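Long-range contacts in hypothetical protein (Neisseria meningitidis Z2491, PDB 2F46), which is a putative phosphatase whose structure offers a scaffold for nonclassical, eukaryotic-like phosphatases: residues 76-80 / 93-97; 81-86 / 114-118. One frame throughout, in Å; residues are numbered along the deposited sequence. Where two conformers were deposited one is given.

Overall arrangement
Both contacts involve the chain that leaves strand 75-78, at one edge of the mixed sheet, and runs into helix 88-99. Contact 1 sets the end of that strand and the residues just after it against the same helix, while contact 2 sets the loop that follows against helix 113-125. Along the chain the order is 76-80, 81-86, 93-97, 114-118, so the two pairings cross. Their centres lie about 12 Å apart, and they meet where Phe94 CD2 packs 3.7 Å from Leu118 CB. One continuous connection is thus held by two consecutive helices, the second of which follows a loop carrying Cys109, consistent with a cysteine-based phosphatase site.

Contact 1: residues 76-80 / 93-97; sequences FHHQP and TFRQL
Gln79 reaches from just beyond strand 75-78 to Thr93 and Phe94 on helix 88-99, and its side chain illustrates how one amide can be shared among unlike neighbours. From CB the chain leaves toward the helix with CG anti to the backbone N (chi1 -175°) and continues extended. CG passes 4.2 Å from Thr93 CG2, and CD comes to 3.9 Å from the same methyl. At the fork the two ends part. NE2 stays beside the threonine, 3.7 Å from Thr93 CG2, and gives its hydrogen bond to the carbonyl of Asp90, one turn earlier. OE1 turns to the phenylalanine and lies in the plane of the ring at its edge, 3.4 Å from Phe94 CD1; the amide and ring planes are 28° apart, nearly coplanar. Leu97 CD1 also approaches this oxygen, at 3.9 Å.

A turn along the helix, Leu97 CD2 sits over one face of the His77 imidazole, 3.7 Å from the ring centroid, as a CH-pi contact just 13° off the normal. Leu97 also reaches Ile47, on the neighbouring strand, so the helix packs across two strands. No hydrogen bond joins the two segments directly: carbon surfaces and an aromatic edge do the packing, while Gln79 NE2 is tied to Asp90 O and OE1 has a hydrogen bond outside the segments.

Contact 2: residues 81-86 / 114-118; sequences VTARDI and RCSLL
Val81 opens the loop and meets Arg114 twice, once through carbon and once through its carbonyl. With CG1 anti to the carbonyl carbon (chi1 -54°), CG2 falls between the backbone N and the carbonyl carbon, and that methyl lies 3.7 Å from Arg114 CD, against the aliphatic part of the arginine. The two side chains run past each other in opposite directions. Val81 O receives a hydrogen bond from Arg114 NH1 at 3.0 Å, nearly straight at 163°; the donor lies in the carbonyl plane and the oxygen in the plane of the guanidinium, at its edge. A bend at chi3 (-95°) turns the end of the arginine into this position, and the same NH1 also forms a salt bridge with Glu54.

At Thr82 the backbone, not the side chain, faces the helix: its CA lies 4.0 Å from Arg114 CD. At Ala83 the two backbones come nearest, 5.5 Å between Ala83 CA and Arg114 CA, and its small CB leans on Leu117 CD1 at 4.0 Å. Its carbonyl O accepts a hydrogen bond from Arg150 NH1 of helix 148-153.

Ile86 closes the segment by dividing its branches between two leucines. CD1 packs 3.9 Å from Leu117 CB, whereas CG2 meets Leu118 CD2 at 3.8 Å. Val91 of helix 88-99 extends this apolar patch, touching Ile86.

The chemistry changes along the loop, from a polar grip at Val81 to hydrocarbon at Ile86. Val81 O and Glu54 both engage NH1, and NE and NH2 have partners beyond these segments, so the guanidinium is probably held in place; the arginine side chain also touches Cys109, consistent with a position near the putative phosphatase site.

Contact 1: residues 76-80 / 93-97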
# COMPACT_ATOMS: atom_id res chain seq x y z
N PHE A 76 -8.77 8.87 3.95
CA PHE A 76 -8.93 7.41 4.01
C PHE A 76 -9.55 6.92 2.72
O PHE A 76 -10.59 7.43 2.30
CB PHE A 76 -9.87 7.04 5.15
CG PHE A 76 -9.32 7.33 6.52
CD1 PHE A 76 -9.54 8.57 7.12
CD2 PHE A 76 -8.61 6.39 7.20
CE1 PHE A 76 -9.01 8.84 8.40
CE2 PHE A 76 -8.08 6.66 8.46
CZ PHE A 76 -8.31 7.88 9.03
N HIS A 77 -8.94 5.90 2.13
CA HIS A 77 -9.44 5.34 0.88
C HIS A 77 -9.42 3.85 0.97
O HIS A 77 -8.39 3.25 1.22
CB HIS A 77 -8.59 5.79 -0.32
CG HIS A 77 -8.49 7.26 -0.45
ND1 HIS A 77 -9.54 8.05 -0.85
CD2 HIS A 77 -7.48 8.11 -0.15
CE1 HIS A 77 -9.16 9.31 -0.86
NE2 HIS A 77 -7.92 9.39 -0.42
N HIS A 78 -10.55 3.20 0.69
CA HIS A 78 -10.64 1.77 0.56
C HIS A 78 -10.62 1.35 -0.91
O HIS A 78 -11.57 1.63 -1.68
CB HIS A 78 -11.90 1.23 1.24
CG HIS A 78 -11.84 -0.23 1.54
ND1 HIS A 78 -12.92 -0.93 2.08
CD2 HIS A 78 -10.87 -1.14 1.37
CE1 HIS A 78 -12.59 -2.19 2.22
NE2 HIS A 78 -11.34 -2.35 1.81
N GLN A 79 -9.49 0.78 -1.32
CA GLN A 79 -9.25 0.44 -2.70
C GLN A 79 -8.92 -1.04 -2.73
O GLN A 79 -7.78 -1.46 -3.01
CB GLN A 79 -8.13 1.30 -3.32
CG GLN A 79 -7.99 0.99 -4.82
CD GLN A 79 -6.63 1.22 -5.45
OE1 GLN A 79 -5.67 1.68 -4.80
NE2 GLN A 79 -6.53 0.88 -6.74
N PRO A 80 -9.90 -1.89 -2.45
CA PRO A 80 -9.63 -3.30 -2.35
C PRO A 80 -9.26 -3.93 -3.71
O PRO A 80 -9.87 -3.63 -4.75
CB PRO A 80 -10.94 -3.86 -1.80
CG PRO A 80 -11.93 -2.95 -2.34
CD PRO A 80 -11.34 -1.60 -2.29
N THR A 93 -5.66 4.08 -10.54
CA THR A 93 -6.40 4.59 -9.38
C THR A 93 -5.48 4.78 -8.15
O THR A 93 -5.54 5.81 -7.48
CB THR A 93 -7.56 3.69 -9.02
OG1 THR A 93 -8.60 3.82 -10.02
CG2 THR A 93 -8.17 4.04 -7.67
N PHE A 94 -4.56 3.86 -7.92
CA PHE A 94 -3.61 4.03 -6.80
C PHE A 94 -2.73 5.24 -7.03
O PHE A 94 -2.52 6.06 -6.16
CB PHE A 94 -2.80 2.73 -6.70
CG PHE A 94 -1.92 2.62 -5.47
CD1 PHE A 94 -2.43 2.33 -4.23
CD2 PHE A 94 -0.53 2.76 -5.62
CE1 PHE A 94 -1.59 2.19 -3.14
CE2 PHE A 94 0.31 2.61 -4.52
CZ PHE A 94 -0.23 2.35 -3.29
N ARG A 95 -2.21 5.36 -8.26
CA ARG A 95 -1.39 6.51 -8.62
C ARG A 95 -2.11 7.84 -8.36
O ARG A 95 -1.53 8.76 -7.81
CB ARG A 95 -1.02 6.41 -10.09
CG ARG A 95 -0.24 7.56 -10.61
CD ARG A 95 -0.42 7.61 -12.07
NE ARG A 95 0.56 8.48 -12.68
CZ ARG A 95 0.68 8.64 -14.00
NH1 ARG A 95 -0.10 7.97 -14.84
NH2 ARG A 95 1.60 9.47 -14.47
N GLN A 96 -3.36 7.91 -8.77
CA GLN A 96 -4.17 9.11 -8.59
C GLN A 96 -4.46 9.40 -7.14
O GLN A 96 -4.38 10.57 -6.71
CB GLN A 96 -5.50 9.00 -9.35
CG GLN A 96 -5.34 9.05 -10.86
CD GLN A 96 -6.68 9.16 -11.62
OE1 GLN A 96 -7.61 9.84 -11.16
NE2 GLN A 96 -6.77 8.51 -12.80
N LEU A 97 -4.80 8.37 -6.36
CA LEU A 97 -5.07 8.58 -4.94
C LEU A 97 -3.85 9.16 -4.27
O LEU A 97 -3.98 10.14 -3.52
CB LEU A 97 -5.47 7.28 -4.25
CG LEU A 97 -6.83 6.72 -4.59
CD1 LEU A 97 -6.97 5.31 -4.00
CD2 LEU A 97 -7.95 7.64 -4.12

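Contact 2: residues 81-86 / 114-118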
# COMPACT_ATOMS: atom_id res chain seq x y z
N VAL A 81 -8.23 -4.77 -3.69
CA VAL A 81 -7.85 -5.61 -4.82
C VAL A 81 -7.41 -6.98 -4.32
O VAL A 81 -7.15 -7.18 -3.13
CB VAL A 81 -6.71 -4.98 -5.64
CG1 VAL A 81 -7.07 -3.54 -6.09
CG2 VAL A 81 -5.41 -4.97 -4.84
N THR A 82 -7.27 -7.93 -5.23
CA THR A 82 -6.48 -9.11 -4.99
C THR A 82 -5.26 -9.10 -5.93
O THR A 82 -5.31 -8.51 -7.02
CB THR A 82 -7.27 -10.42 -5.17
OG1 THR A 82 -7.60 -10.54 -6.54
CG2 THR A 82 -8.53 -10.40 -4.31
N ALA A 83 -4.14 -9.64 -5.46
CA ALA A 83 -2.92 -9.58 -6.27
C ALA A 83 -3.15 -10.16 -7.66
O ALA A 83 -2.70 -9.61 -8.68
CB ALA A 83 -1.77 -10.26 -5.57
N ARG A 84 -3.89 -11.26 -7.68
CA ARG A 84 -4.26 -11.95 -8.91
C ARG A 84 -5.01 -11.03 -9.89
O ARG A 84 -4.72 -11.07 -11.10
CB ARG A 84 -5.14 -13.17 -8.56
CG ARG A 84 -5.96 -13.72 -9.74
CD ARG A 84 -6.71 -15.03 -9.41
NE ARG A 84 -6.98 -15.81 -10.63
CZ ARG A 84 -6.06 -16.49 -11.30
NH1 ARG A 84 -4.80 -16.49 -10.88
NH2 ARG A 84 -6.39 -17.17 -12.40
N ASP A 85 -5.94 -10.24 -9.39
CA ASP A 85 -6.88 -9.51 -10.25
C ASP A 85 -6.49 -8.08 -10.55
O ASP A 85 -7.22 -7.37 -11.25
CB ASP A 85 -8.30 -9.55 -9.69
N ILE A 86 -5.33 -7.63 -10.06
CA ILE A 86 -4.90 -6.25 -10.30
C ILE A 86 -4.82 -6.00 -11.81
O ILE A 86 -4.16 -6.76 -12.54
CB ILE A 86 -3.52 -5.98 -9.67
CG1 ILE A 86 -3.67 -5.86 -8.16
CG2 ILE A 86 -2.90 -4.70 -10.24
CD1 ILE A 86 -2.32 -5.82 -7.44
N ARG A 114 0.13 -6.23 -2.16
CA ARG A 114 -0.73 -5.57 -3.17
C ARG A 114 -0.37 -4.12 -3.37
O ARG A 114 -0.35 -3.65 -4.53
CB ARG A 114 -2.20 -5.72 -2.81
CG ARG A 114 -2.71 -7.13 -3.04
CD ARG A 114 -4.06 -7.38 -2.34
NE ARG A 114 -3.85 -7.98 -1.03
CZ ARG A 114 -4.80 -8.62 -0.37
NH1 ARG A 114 -6.03 -8.70 -0.84
NH2 ARG A 114 -4.50 -9.22 0.78
N CYS A 115 -0.06 -3.41 -2.28
CA CYS A 115 0.38 -2.02 -2.34
C CYS A 115 1.64 -1.91 -3.21
O CYS A 115 1.76 -1.09 -4.13
CB CYS A 115 0.62 -1.46 -0.94
SG CYS A 115 -0.68 -1.92 0.29
N SER A 116 2.58 -2.82 -2.91
CA SER A 116 3.86 -2.80 -3.59
C SER A 116 3.69 -3.11 -5.08
O SER A 116 4.40 -2.58 -5.93
CB SER A 116 4.83 -3.76 -2.91
OG SER A 116 5.03 -3.42 -1.55
N LEU A 117 2.74 -3.98 -5.41
CA LEU A 117 2.46 -4.25 -6.82
C LEU A 117 1.78 -3.08 -7.52
O LEU A 117 2.10 -2.77 -8.69
CB LEU A 117 1.58 -5.47 -6.96
CG LEU A 117 2.25 -6.81 -6.75
CD1 LEU A 117 1.23 -7.89 -6.71
CD2 LEU A 117 3.21 -7.11 -7.87
N LEU A 118 0.83 -2.44 -6.89
CA LEU A 118 0.19 -1.29 -7.51
C LEU A 118 1.23 -0.20 -7.81
O LEU A 118 1.22 0.39 -8.90
CB LEU A 118 -0.93 -0.75 -6.61
CG LEU A 118 -2.14 -1.70 -6.52
CD1 LEU A 118 -3.01 -1.28 -5.35
CD2 LEU A 118 -2.96 -1.72 -7.81